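Local structure of hypothetical protein PA0115 (1XEB) at residues C7-D12 and D48-M53; D41-V46 and R65-V70; L61-L66 and R80-S85; Y114-A119 and I142-M147. The protein probably acts as an acyl-CoA-dependent N-acetyltransferase of the GNAT superfamily, although its acceptor substrate is not established. All coordinates share one frame; numbering follows the deposited sequence.

Overall arrangement
All four contacts reach one mixed sheet of the GNAT fold. The centre of contact 3 is about 6 Å from the chain's centre. Those of the other three are about 11 to 12 Å away, and these contacts are partly buried. Contacts 1 and 4 sit on opposite sides of the chain's centre, with centres about 23 Å apart. Both are antiparallel strand pairs, but contact 1 adds a histidine cluster and contact 4 adds a water bridge. Contact 2 differs in pinning a loop to strand 59-67 by salt bridges. It shares Arg65 and Leu66 with contact 3, where backbone bonds join apolar packing and a side-by-side arginine pair. Contact 1 reaches the same strand through its neighbour, strand 50-56.

Contact 1 of 4, residues C7-D12 and D48-M53; sequences CKHHAD and DTHHLM
His9 NE2 donates a hydrogen bond to Asp48 OD1 at 2.7 Å. The oxygen lies in the ring plane and uses its anti lone pair. The carboxylate is turned 75° from the ring. The same histidine also covers His50. His9 CA sits over the centre of the His50 ring, 3.7 Å from the centroid, as a CH-pi contact. The His9 ring turns its edge toward the His50 face, an offset edge-to-face pair with planes at 72°.  His9 CG is anti to the backbone N (chi1 -175°), which starts this ring off beside its own carbonyl carbon.

Each ring is also held at an edge by a bond within its own segment. Ala11 N donates to His9 ND1 at 3.0 Å, in the ring plane. His50 ND1 donates to Asp48 O at 2.6 Å. Both ring nitrogens of His9 are thus engaged.

The backbones meet as antiparallel strands. Lys8 and His51 form the hydrogen-bonded pair, and His10 N reaches Thr49 O at 3.1 Å just beyond the strand. CB of Cys7 packs on Leu52 CD1. The His51 ring is held elsewhere, by Tyr63 OH and Asp44 O. Strand 4-9 flanks strand 50-56, whose other side pairs with strand 59-67. Helix 92-108 covers the face that carries His50 and Leu52.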
loop_
_atom_site.group_PDB
_atom_site.type_symbol
_atom_site.label_atom_id
_atom_site.label_comp_id
_atom_site.label_asym_id
_atom_site.label_seq_id
_atom_site.Cartn_x
_atom_site.Cartn_y
_atom_site.Cartn_z
ATOM N N CYS A 7 -5.513 11.375 -1.096
ATOM C CA CYS A 7 -4.700 10.626 -2.048
ATOM C C CYS A 7 -3.931 11.629 -2.875
ATOM O O CYS A 7 -4.473 12.226 -3.801
ATOM C CB CYS A 7 -5.555 9.769 -2.972
ATOM S SG CYS A 7 -4.513 8.743 -4.029
ATOM N N LYS A 8 -2.660 11.795 -2.549
ATOM C CA LYS A 8 -1.849 12.770 -3.234
ATOM C C LYS A 8 -0.727 12.219 -4.090
ATOM O O LYS A 8 -0.178 11.141 -3.838
ATOM C CB LYS A 8 -1.251 13.743 -2.207
ATOM C CG LYS A 8 -2.283 14.474 -1.354
ATOM C CD LYS A 8 -1.644 15.334 -0.238
ATOM C CE LYS A 8 -0.855 16.520 -0.783
ATOM N NZ LYS A 8 -0.347 17.429 0.304
ATOM N N HIS A 9 -0.395 12.996 -5.109
ATOM C CA HIS A 9 0.702 12.692 -6.007
ATOM C C HIS A 9 1.912 13.025 -5.132
ATOM O O HIS A 9 1.846 13.941 -4.305
ATOM C CB HIS A 9 0.633 13.628 -7.215
ATOM C CG HIS A 9 1.649 13.343 -8.268
ATOM N ND1 HIS A 9 2.992 13.590 -8.093
ATOM C CD2 HIS A 9 1.516 12.852 -9.523
ATOM C CE1 HIS A 9 3.644 13.265 -9.196
ATOM N NE2 HIS A 9 2.771 12.816 -10.079
ATOM N N HIS A 10 3.011 12.300 -5.299
ATOM C CA HIS A 10 4.183 12.559 -4.479
ATOM C C HIS A 10 4.727 13.983 -4.595
ATOM O O HIS A 10 5.287 14.509 -3.637
ATOM C CB HIS A 10 5.292 11.566 -4.818
ATOM C CG HIS A 10 5.963 11.830 -6.124
ATOM N ND1 HIS A 10 7.026 12.695 -6.251
ATOM C CD2 HIS A 10 5.726 11.341 -7.365
ATOM C CE1 HIS A 10 7.419 12.728 -7.512
ATOM N NE2 HIS A 10 6.645 11.915 -8.209
ATOM N N ALA A 11 4.572 14.601 -5.761
ATOM C CA ALA A 11 5.082 15.949 -5.968
ATOM C C ALA A 11 4.347 16.992 -5.139
ATOM O O ALA A 11 4.800 18.127 -5.034
ATOM C CB ALA A 11 4.998 16.311 -7.435
ATOM N N ASP A 12 3.220 16.593 -4.552
ATOM C CA ASP A 12 2.401 17.474 -3.734
ATOM C C ASP A 12 2.484 17.184 -2.235
ATOM O O ASP A 12 1.780 17.801 -1.433
ATOM C CB ASP A 12 0.944 17.397 -4.197
ATOM C CG ASP A 12 0.763 17.922 -5.605
ATOM O OD1 ASP A 12 1.288 19.023 -5.881
ATOM O OD2 ASP A 12 0.105 17.255 -6.433
ATOM N N ASP A 48 4.654 8.888 -11.088
ATOM C CA ASP A 48 3.382 9.318 -10.538
ATOM C C ASP A 48 2.983 8.531 -9.282
ATOM O O ASP A 48 1.797 8.338 -9.000
ATOM C CB ASP A 48 2.275 9.224 -11.598
ATOM C CG ASP A 48 2.416 10.281 -12.698
ATOM O OD1 ASP A 48 2.594 11.482 -12.377
ATOM O OD2 ASP A 48 2.335 9.906 -13.886
ATOM N N THR A 49 3.963 8.078 -8.517
ATOM C CA THR A 49 3.622 7.355 -7.311
ATOM C C THR A 49 2.647 8.175 -6.455
ATOM O O THR A 49 2.897 9.356 -6.158
ATOM C CB THR A 49 4.848 7.075 -6.471
ATOM O OG1 THR A 49 5.759 6.268 -7.212
ATOM C CG2 THR A 49 4.456 6.358 -5.210
ATOM N N HIS A 50 1.529 7.569 -6.066
ATOM C CA HIS A 50 0.591 8.285 -5.212
ATOM C C HIS A 50 0.655 7.761 -3.787
ATOM O O HIS A 50 1.202 6.684 -3.537
ATOM C CB HIS A 50 -0.841 8.196 -5.759
ATOM C CG HIS A 50 -1.138 9.216 -6.814
ATOM N ND1 HIS A 50 -0.472 9.254 -8.016
ATOM C CD2 HIS A 50 -1.999 10.262 -6.829
ATOM C CE1 HIS A 50 -0.906 10.281 -8.728
ATOM N NE2 HIS A 50 -1.832 10.909 -8.029
ATOM N N HIS A 51 0.113 8.540 -2.855
ATOM C CA HIS A 51 0.109 8.161 -1.454
ATOM C C HIS A 51 -1.280 8.365 -0.837
ATOM O O HIS A 51 -1.772 9.497 -0.725
ATOM C CB HIS A 51 1.167 8.980 -0.705
ATOM C CG HIS A 51 2.549 8.825 -1.267
ATOM N ND1 HIS A 51 3.458 7.909 -0.776
ATOM C CD2 HIS A 51 3.151 9.422 -2.326
ATOM C CE1 HIS A 51 4.556 7.947 -1.513
ATOM N NE2 HIS A 51 4.393 8.856 -2.460
ATOM N N LEU A 52 -1.912 7.257 -0.453
ATOM C CA LEU A 52 -3.228 7.292 0.156
ATOM C C LEU A 52 -3.042 7.357 1.661
ATOM O O LEU A 52 -2.346 6.534 2.249
ATOM C CB LEU A 52 -4.028 6.044 -0.219
ATOM C CG LEU A 52 -5.426 6.003 0.395
ATOM C CD1 LEU A 52 -6.290 7.061 -0.268
ATOM C CD2 LEU A 52 -6.034 4.623 0.227
HETATM N N MSE A 53 -3.664 8.343 2.286
HETATM C CA MSE A 53 -3.523 8.530 3.720
HETATM C C MSE A 53 -4.860 8.787 4.415
HETATM O O MSE A 53 -5.745 9.438 3.867
HETATM C CB MSE A 53 -2.585 9.711 3.997
HETATM C CG MSE A 53 -1.193 9.583 3.403
HETATM SE SE MSE A 53 -0.188 11.272 3.409
HETATM C CE MSE A 53 0.439 11.229 5.215
#

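Contact 2 of 4, residues D41-V46 and R65-V70; sequences DGLDLV and RLLDPV
Arg65 and Asp41 form an end-on, two-bond salt bridge. Arg65 NH1 donates to Asp41 OD2 at 2.9 Å, and Arg65 NH2 to Asp41 OD1 at 3.2 Å. Both oxygens use their syn lone pairs. The guanidinium and carboxylate meet tip to tip, with planes only 10° apart. The arginine chain is extended as far as CD and then bends (chi3 67°), which places NE out of line with the chain. Asp44 adds a second salt bridge. Asp44 OD2 accepts a weak bond from Arg65 NH1 at 3.2 Å, and the two side chains cross at about a right angle. Arg65 NH1 thus serves two carboxylates. Asp44 OD2 has its stronger partner in Arg25 of helix 15-32. The two arginines would be expected to offset the negative charge of Asp44.

The segment 41-46 has no regular structure. It belongs to the loop between helix 15-32 and strand 50-56 of the GNAT fold, and this network ties it to the central strand 59-67.

Apolar contact comes from Leu43. Leu43 CB lies over one face of the guanidinium, 3.7 Å from Arg65 NH1. Further out, Leu43 CD1 meets Leu67 CD2 at 4.0 Å, the two side chains crossing at a slant.

Both segments also bond to the loop just before strand 50-56: Leu43 O accepts from Thr49 OG1, and Asp68 OD1 accepts from Asp48 N.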
loop_
_atom_site.group_PDB
_atom_site.type_symbol
_atom_site.label_atom_id
_atom_site.label_comp_id
_atom_site.label_asym_id
_atom_site.label_seq_id
_atom_site.Cartn_x
_atom_site.Cartn_y
_atom_site.Cartn_z
ATOM N N ASP A 41 12.818 2.960 0.084
ATOM C CA ASP A 41 13.268 2.291 -1.126
ATOM C C ASP A 41 13.389 3.046 -2.440
ATOM O O ASP A 41 13.565 2.419 -3.479
ATOM C CB ASP A 41 12.416 1.025 -1.348
ATOM C CG ASP A 41 10.975 1.331 -1.772
ATOM O OD1 ASP A 41 10.258 0.379 -2.150
ATOM O OD2 ASP A 41 10.550 2.501 -1.738
ATOM N N GLY A 42 13.289 4.369 -2.424
ATOM C CA GLY A 42 13.420 5.115 -3.670
ATOM C C GLY A 42 12.239 5.148 -4.638
ATOM O O GLY A 42 12.313 5.814 -5.675
ATOM N N LEU A 43 11.144 4.455 -4.339
ATOM C CA LEU A 43 10.003 4.474 -5.262
ATOM C C LEU A 43 8.936 5.465 -4.816
ATOM O O LEU A 43 7.874 5.588 -5.454
ATOM C CB LEU A 43 9.387 3.083 -5.371
ATOM C CG LEU A 43 10.362 1.997 -5.807
ATOM C CD1 LEU A 43 9.694 0.641 -5.678
ATOM C CD2 LEU A 43 10.818 2.256 -7.247
ATOM N N ASP A 44 9.233 6.189 -3.743
ATOM C CA ASP A 44 8.296 7.146 -3.177
ATOM C C ASP A 44 8.164 8.479 -3.877
ATOM O O ASP A 44 7.066 9.021 -3.941
ATOM C CB ASP A 44 8.622 7.393 -1.708
ATOM C CG ASP A 44 8.314 6.197 -0.834
ATOM O OD1 ASP A 44 9.253 5.603 -0.261
ATOM O OD2 ASP A 44 7.124 5.844 -0.713
ATOM N N LEU A 45 9.259 9.017 -4.405
ATOM C CA LEU A 45 9.195 10.320 -5.082
ATOM C C LEU A 45 9.568 10.272 -6.568
ATOM O O LEU A 45 10.381 11.067 -7.029
ATOM C CB LEU A 45 10.113 11.328 -4.376
ATOM C CG LEU A 45 10.159 11.287 -2.850
ATOM C CD1 LEU A 45 11.191 12.314 -2.361
ATOM C CD2 LEU A 45 8.771 11.569 -2.264
ATOM N N VAL A 46 8.984 9.343 -7.312
ATOM C CA VAL A 46 9.282 9.237 -8.739
ATOM C C VAL A 46 8.015 9.028 -9.543
ATOM O O VAL A 46 7.000 8.601 -8.991
ATOM C CB VAL A 46 10.228 8.056 -9.037
ATOM C CG1 VAL A 46 11.606 8.322 -8.427
ATOM C CG2 VAL A 46 9.607 6.752 -8.495
ATOM N N ARG A 65 0.558 2.808 -0.636
ATOM C CA ARG A 65 1.211 3.444 -1.761
ATOM C C ARG A 65 0.799 2.842 -3.106
ATOM O O ARG A 65 0.622 1.624 -3.241
ATOM C CB ARG A 65 2.727 3.325 -1.590
ATOM C CG ARG A 65 3.531 3.919 -2.725
ATOM C CD ARG A 65 5.019 3.792 -2.461
ATOM N NE ARG A 65 5.477 2.403 -2.481
ATOM C CZ ARG A 65 6.746 2.044 -2.305
ATOM N NH1 ARG A 65 7.676 2.975 -2.093
ATOM N NH2 ARG A 65 7.088 0.757 -2.343
ATOM N N LEU A 66 0.656 3.720 -4.092
ATOM C CA LEU A 66 0.306 3.333 -5.443
ATOM C C LEU A 66 1.446 3.697 -6.415
ATOM O O LEU A 66 1.796 4.869 -6.564
ATOM C CB LEU A 66 -0.997 4.035 -5.855
ATOM C CG LEU A 66 -2.203 3.584 -5.025
ATOM C CD1 LEU A 66 -3.175 4.725 -4.798
ATOM C CD2 LEU A 66 -2.877 2.448 -5.722
ATOM N N LEU A 67 2.033 2.694 -7.065
ATOM C CA LEU A 67 3.095 2.942 -8.044
ATOM C C LEU A 67 2.456 2.986 -9.445
ATOM O O LEU A 67 1.636 2.121 -9.774
ATOM C CB LEU A 67 4.145 1.831 -7.971
ATOM C CG LEU A 67 5.074 1.765 -6.750
ATOM C CD1 LEU A 67 4.281 1.937 -5.490
ATOM C CD2 LEU A 67 5.817 0.433 -6.723
ATOM N N ASP A 68 2.816 3.981 -10.260
ATOM C CA ASP A 68 2.237 4.111 -11.602
ATOM C C ASP A 68 2.650 3.008 -12.570
ATOM O O ASP A 68 3.758 2.467 -12.494
ATOM C CB ASP A 68 2.544 5.484 -12.232
ATOM C CG ASP A 68 3.996 5.650 -12.633
ATOM O OD1 ASP A 68 4.720 6.350 -11.898
ATOM O OD2 ASP A 68 4.417 5.094 -13.678
ATOM N N PRO A 69 1.758 2.683 -13.517
ATOM C CA PRO A 69 1.950 1.646 -14.528
ATOM C C PRO A 69 3.072 1.780 -15.556
ATOM O O PRO A 69 3.695 0.767 -15.892
ATOM C CB PRO A 69 0.560 1.531 -15.159
ATOM C CG PRO A 69 0.029 2.906 -15.053
ATOM C CD PRO A 69 0.432 3.311 -13.663
ATOM N N VAL A 70 3.362 2.979 -16.065
ATOM C CA VAL A 70 4.443 3.050 -17.049
ATOM C C VAL A 70 5.777 2.647 -16.411
ATOM O O VAL A 70 6.630 2.064 -17.070
ATOM C CB VAL A 70 4.573 4.449 -17.711
ATOM C CG1 VAL A 70 3.263 5.199 -17.604
ATOM C CG2 VAL A 70 5.749 5.219 -17.132
#

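Contact 3 of 4, residues L61-L66 and R80-S85; sequences LAYLRL and RVVSSS
Ser84 N donates to Leu61 O at 2.6 Å in a nearly straight bond (170°). Leu61 O also meets Ser83 CA at 3.2 Å in a CA-H...O contact. Next along the strands, Tyr63 and Val82 form a hydrogen-bonded antiparallel pair. Tyr63 N donates to Val82 O, and Val82 N to Tyr63 O, each at 2.9 Å. Ala62 and Ser83 are the non-hydrogen-bonded pair between.

Tyr63 CB touches Val82 CG1 at 3.8 Å. Tyr63 CG is anti to the backbone N (chi1 169°), and the ring it carries turns its edge to Arg80. Arg80 CB lies in the ring plane, 3.9 Å from Tyr63 CE2. Tyr63 OH is hydrogen-bonded to His51 ND1 of the neighbouring strand 50-56.

The two strands are the arms of a beta hairpin at the centre of the GNAT sheet. Leu61 and Ala62 both face Ala54 of strand 50-56, a classic beta bulge. Strand 76-83 leads on toward helix 92-108. In GNAT relatives this strand-loop-helix unit binds the acetyl-CoA pyrophosphate, and it probably does so here. Tyr63 and Val82 face helix 15-32, while Ala62 packs on helix 92-108.

Two arginines run side by side at one end. Arg80 CG sits over one face of the Arg65 guanidinium, toward its rim. Arg65 NH2 and Arg80 NH2 are 3.8 Å apart, with guanidinium planes at 43°. Acidic groups probably offset the repulsion: Glu39 forms a salt bridge to Arg80 NE, and Asp41 a weak, long ion pair with Arg80 NH1.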
loop_
_atom_site.group_PDB
_atom_site.type_symbol
_atom_site.label_atom_id
_atom_site.label_comp_id
_atom_site.label_asym_id
_atom_site.label_seq_id
_atom_site.Cartn_x
_atom_site.Cartn_y
_atom_site.Cartn_z
ATOM N N LEU A 61 -3.209 7.231 10.641
ATOM C CA LEU A 61 -3.585 5.903 11.112
ATOM C C LEU A 61 -3.537 4.789 10.070
ATOM O O LEU A 61 -3.420 3.609 10.414
ATOM C CB LEU A 61 -4.973 5.953 11.747
ATOM C CG LEU A 61 -5.192 6.923 12.915
ATOM C CD1 LEU A 61 -6.575 6.653 13.503
ATOM C CD2 LEU A 61 -4.114 6.757 13.990
ATOM N N ALA A 62 -3.627 5.156 8.797
ATOM C CA ALA A 62 -3.591 4.161 7.741
ATOM C C ALA A 62 -2.950 4.761 6.516
ATOM O O ALA A 62 -3.114 5.961 6.239
ATOM C CB ALA A 62 -5.000 3.673 7.405
ATOM N N TYR A 63 -2.242 3.909 5.778
ATOM C CA TYR A 63 -1.545 4.322 4.578
ATOM C C TYR A 63 -1.349 3.188 3.587
ATOM O O TYR A 63 -1.343 2.015 3.950
ATOM C CB TYR A 63 -0.168 4.860 4.973
ATOM C CG TYR A 63 0.777 5.087 3.817
ATOM C CD1 TYR A 63 0.828 6.316 3.164
ATOM C CD2 TYR A 63 1.596 4.064 3.359
ATOM C CE1 TYR A 63 1.680 6.519 2.082
ATOM C CE2 TYR A 63 2.442 4.253 2.275
ATOM C CZ TYR A 63 2.485 5.483 1.640
ATOM O OH TYR A 63 3.350 5.684 0.581
ATOM N N LEU A 64 -1.229 3.559 2.322
ATOM C CA LEU A 64 -0.912 2.618 1.267
ATOM C C LEU A 64 -0.352 3.433 0.095
ATOM O O LEU A 64 -0.711 4.601 -0.120
ATOM C CB LEU A 64 -2.115 1.749 0.853
ATOM C CG LEU A 64 -3.214 2.183 -0.111
ATOM C CD1 LEU A 64 -2.652 2.466 -1.509
ATOM C CD2 LEU A 64 -4.240 1.059 -0.171
ATOM N N ARG A 65 0.558 2.808 -0.636
ATOM C CA ARG A 65 1.211 3.444 -1.761
ATOM C C ARG A 65 0.799 2.842 -3.106
ATOM O O ARG A 65 0.622 1.624 -3.241
ATOM C CB ARG A 65 2.727 3.325 -1.590
ATOM C CG ARG A 65 3.531 3.919 -2.725
ATOM C CD ARG A 65 5.019 3.792 -2.461
ATOM N NE ARG A 65 5.477 2.403 -2.481
ATOM C CZ ARG A 65 6.746 2.044 -2.305
ATOM N NH1 ARG A 65 7.676 2.975 -2.093
ATOM N NH2 ARG A 65 7.088 0.757 -2.343
ATOM N N LEU A 66 0.656 3.720 -4.092
ATOM C CA LEU A 66 0.306 3.333 -5.443
ATOM C C LEU A 66 1.446 3.697 -6.415
ATOM O O LEU A 66 1.796 4.869 -6.564
ATOM C CB LEU A 66 -0.997 4.035 -5.855
ATOM C CG LEU A 66 -2.203 3.584 -5.025
ATOM C CD1 LEU A 66 -3.175 4.725 -4.798
ATOM C CD2 LEU A 66 -2.877 2.448 -5.722
ATOM N N ARG A 80 3.032 -1.343 0.539
ATOM C CA ARG A 80 3.199 -0.658 1.815
ATOM C C ARG A 80 1.849 -0.429 2.512
ATOM O O ARG A 80 1.601 0.634 3.093
ATOM C CB ARG A 80 3.924 0.665 1.590
ATOM C CG ARG A 80 5.366 0.506 1.135
ATOM C CD ARG A 80 6.188 -0.122 2.235
ATOM N NE ARG A 80 7.636 0.042 2.066
ATOM C CZ ARG A 80 8.393 -0.668 1.242
ATOM N NH1 ARG A 80 9.700 -0.434 1.177
ATOM N NH2 ARG A 80 7.850 -1.610 0.485
ATOM N N VAL A 81 0.978 -1.434 2.431
ATOM C CA VAL A 81 -0.345 -1.367 3.043
ATOM C C VAL A 81 -0.147 -1.494 4.547
ATOM O O VAL A 81 0.374 -2.503 5.033
ATOM C CB VAL A 81 -1.269 -2.498 2.520
ATOM C CG1 VAL A 81 -2.575 -2.510 3.307
ATOM C CG2 VAL A 81 -1.562 -2.282 1.036
ATOM N N VAL A 82 -0.556 -0.462 5.279
ATOM C CA VAL A 82 -0.348 -0.446 6.721
ATOM C C VAL A 82 -1.423 0.327 7.480
ATOM O O VAL A 82 -2.045 1.252 6.963
ATOM C CB VAL A 82 1.053 0.174 7.049
ATOM C CG1 VAL A 82 1.077 1.654 6.675
ATOM C CG2 VAL A 82 1.387 0.013 8.511
ATOM N N SER A 83 -1.630 -0.062 8.724
ATOM C CA SER A 83 -2.601 0.608 9.559
ATOM C C SER A 83 -1.975 0.614 10.938
ATOM O O SER A 83 -1.363 -0.370 11.338
ATOM C CB SER A 83 -3.924 -0.167 9.566
ATOM O OG SER A 83 -3.809 -1.354 10.334
ATOM N N SER A 84 -2.108 1.724 11.657
ATOM C CA SER A 84 -1.538 1.827 13.002
ATOM C C SER A 84 -2.093 0.752 13.940
ATOM O O SER A 84 -3.300 0.482 13.964
ATOM C CB SER A 84 -1.812 3.210 13.593
ATOM O OG SER A 84 -1.195 3.328 14.864
ATOM N N SER A 85 -1.211 0.145 14.722
ATOM C CA SER A 85 -1.637 -0.919 15.634
ATOM C C SER A 85 -2.789 -0.519 16.551
ATOM O O SER A 85 -3.620 -1.345 16.890
ATOM C CB SER A 85 -0.460 -1.406 16.492
ATOM O OG SER A 85 -0.012 -0.397 17.387
#

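Contact 4 of 4, residues Y114-A119 and I142-M147; sequences YLSAQA and IPHIGM
Gln118 and His144 lie side by side and point the same way across an antiparallel strand pair. The pair is strands 113-118 and 142-149, which belong to the C-terminal half of the GNAT sheet. Gln118 CA sits over the centre of the His144 ring, 4.0 Å from the centroid, as a CH-pi contact. The glutamine amide is turned 72° from the ring. His144 CG lies beside its backbone N, anti to the carbonyl carbon (chi1 -81°). This sets the ring near the preceding residues, where His144 ND1 donates to Ile142 O at 2.9 Å and fixes the ring rotation. On the other strand, Ser116 OG approaches His144 CD2 at 3.5 Å, but its polar partners are Tyr137 and Glu139.

Tyr114 reaches across to Gly146. Tyr114 OH comes within 3.0 Å of Gly146 CA, an approach made possible by the missing side chain. On the face of Leu115 and Ala117, SE of selenomethionine Met147 rests on Ala117 CB at 3.9 Å. Helix 122-126 and strand 130-132 cover this face.

Leu115 with Met147 and Ala117 with Ile145 are the hydrogen-bonded pairs, each joined by two backbone bonds. Where strand 113-118 ends, Ala119 CB lies against Pro143 CB.

A water molecule joins the paired polar ends of the first two side chains. It lies in the His144 ring plane, 2.8 Å from His144 NE2, and accepts from Gln118 NE2 at 3.0 Å.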
loop_
_atom_site.group_PDB
_atom_site.type_symbol
_atom_site.label_atom_id
_atom_site.label_comp_id
_atom_site.label_asym_id
_atom_site.label_seq_id
_atom_site.Cartn_x
_atom_site.Cartn_y
_atom_site.Cartn_z
ATOM N N TYR A 114 -1.675 -4.758 -9.301
ATOM C CA TYR A 114 -0.834 -5.833 -8.792
ATOM C C TYR A 114 -0.327 -5.569 -7.380
ATOM O O TYR A 114 -0.018 -4.438 -7.014
ATOM C CB TYR A 114 0.350 -6.082 -9.752
ATOM C CG TYR A 114 1.346 -7.117 -9.267
ATOM C CD1 TYR A 114 2.312 -6.797 -8.310
ATOM C CD2 TYR A 114 1.280 -8.427 -9.710
ATOM C CE1 TYR A 114 3.184 -7.764 -7.807
ATOM C CE2 TYR A 114 2.139 -9.401 -9.216
ATOM C CZ TYR A 114 3.089 -9.070 -8.261
ATOM O OH TYR A 114 3.928 -10.050 -7.740
ATOM N N LEU A 115 -0.258 -6.629 -6.583
ATOM C CA LEU A 115 0.249 -6.509 -5.227
ATOM C C LEU A 115 0.937 -7.794 -4.844
ATOM O O LEU A 115 0.676 -8.857 -5.421
ATOM C CB LEU A 115 -0.879 -6.178 -4.226
ATOM C CG LEU A 115 -2.064 -7.140 -4.006
ATOM C CD1 LEU A 115 -1.636 -8.383 -3.269
ATOM C CD2 LEU A 115 -3.121 -6.428 -3.180
ATOM N N SER A 116 1.841 -7.665 -3.881
ATOM C CA SER A 116 2.609 -8.770 -3.345
ATOM C C SER A 116 1.961 -9.035 -2.001
ATOM O O SER A 116 2.151 -8.275 -1.046
ATOM C CB SER A 116 4.059 -8.345 -3.159
ATOM O OG SER A 116 4.778 -9.316 -2.438
ATOM N N ALA A 117 1.184 -10.111 -1.945
ATOM C CA ALA A 117 0.443 -10.490 -0.743
ATOM C C ALA A 117 1.121 -11.563 0.084
ATOM O O ALA A 117 1.799 -12.432 -0.453
ATOM C CB ALA A 117 -0.948 -10.969 -1.140
ATOM N N GLN A 118 0.929 -11.512 1.396
ATOM C CA GLN A 118 1.505 -12.543 2.232
ATOM C C GLN A 118 0.824 -13.863 1.841
ATOM O O GLN A 118 -0.395 -13.941 1.702
ATOM C CB GLN A 118 1.283 -12.238 3.712
ATOM C CG GLN A 118 1.855 -10.908 4.155
ATOM C CD GLN A 118 2.267 -10.903 5.625
ATOM O OE1 GLN A 118 1.652 -11.583 6.461
ATOM N NE2 GLN A 118 3.309 -10.125 5.948
ATOM N N ALA A 119 1.634 -14.889 1.635
ATOM C CA ALA A 119 1.153 -16.200 1.240
ATOM C C ALA A 119 -0.194 -16.589 1.836
ATOM O O ALA A 119 -1.078 -17.041 1.107
ATOM C CB ALA A 119 2.194 -17.245 1.591
ATOM N N ILE A 142 9.230 -14.438 5.051
ATOM C CA ILE A 142 7.783 -14.583 5.157
ATOM C C ILE A 142 7.263 -14.923 3.769
ATOM O O ILE A 142 7.525 -14.204 2.807
ATOM C CB ILE A 142 7.093 -13.284 5.584
ATOM C CG1 ILE A 142 7.527 -12.870 6.993
ATOM C CG2 ILE A 142 5.583 -13.485 5.524
ATOM C CD1 ILE A 142 6.792 -13.605 8.112
ATOM N N PRO A 143 6.513 -16.022 3.643
ATOM C CA PRO A 143 6.005 -16.360 2.309
ATOM C C PRO A 143 4.988 -15.374 1.742
ATOM O O PRO A 143 4.018 -15.008 2.400
ATOM C CB PRO A 143 5.448 -17.772 2.490
ATOM C CG PRO A 143 5.174 -17.868 3.962
ATOM C CD PRO A 143 6.321 -17.135 4.586
ATOM N N HIS A 144 5.245 -14.949 0.506
ATOM C CA HIS A 144 4.410 -14.001 -0.219
ATOM C C HIS A 144 4.067 -14.598 -1.567
ATOM O O HIS A 144 4.658 -15.584 -1.988
ATOM C CB HIS A 144 5.153 -12.687 -0.456
ATOM C CG HIS A 144 5.143 -11.764 0.718
ATOM N ND1 HIS A 144 5.706 -12.097 1.929
ATOM C CD2 HIS A 144 4.657 -10.506 0.859
ATOM C CE1 HIS A 144 5.571 -11.081 2.765
ATOM N NE2 HIS A 144 4.939 -10.102 2.139
ATOM N N ILE A 145 3.129 -13.974 -2.257
ATOM C CA ILE A 145 2.702 -14.459 -3.546
ATOM C C ILE A 145 2.134 -13.266 -4.299
ATOM O O ILE A 145 1.348 -12.505 -3.764
ATOM C CB ILE A 145 1.638 -15.582 -3.354
ATOM C CG1 ILE A 145 1.215 -16.163 -4.693
ATOM C CG2 ILE A 145 0.426 -15.039 -2.609
ATOM C CD1 ILE A 145 0.403 -17.444 -4.528
ATOM N N GLY A 146 2.561 -13.087 -5.538
ATOM C CA GLY A 146 2.067 -11.970 -6.308
ATOM C C GLY A 146 0.700 -12.260 -6.878
ATOM O O GLY A 146 0.460 -13.328 -7.436
HETATM N N MSE A 147 -0.192 -11.285 -6.755
HETATM C CA MSE A 147 -1.551 -11.420 -7.241
HETATM C C MSE A 147 -1.933 -10.194 -8.042
HETATM O O MSE A 147 -1.501 -9.081 -7.724
HETATM C CB MSE A 147 -2.511 -11.567 -6.053
HETATM C CG MSE A 147 -2.093 -12.638 -5.055
HETATM SE SE MSE A 147 -3.346 -12.879 -3.581
HETATM C CE MSE A 147 -4.696 -13.871 -4.561
HETATM O O HOH W 1 4.609 -8.166 4.139
#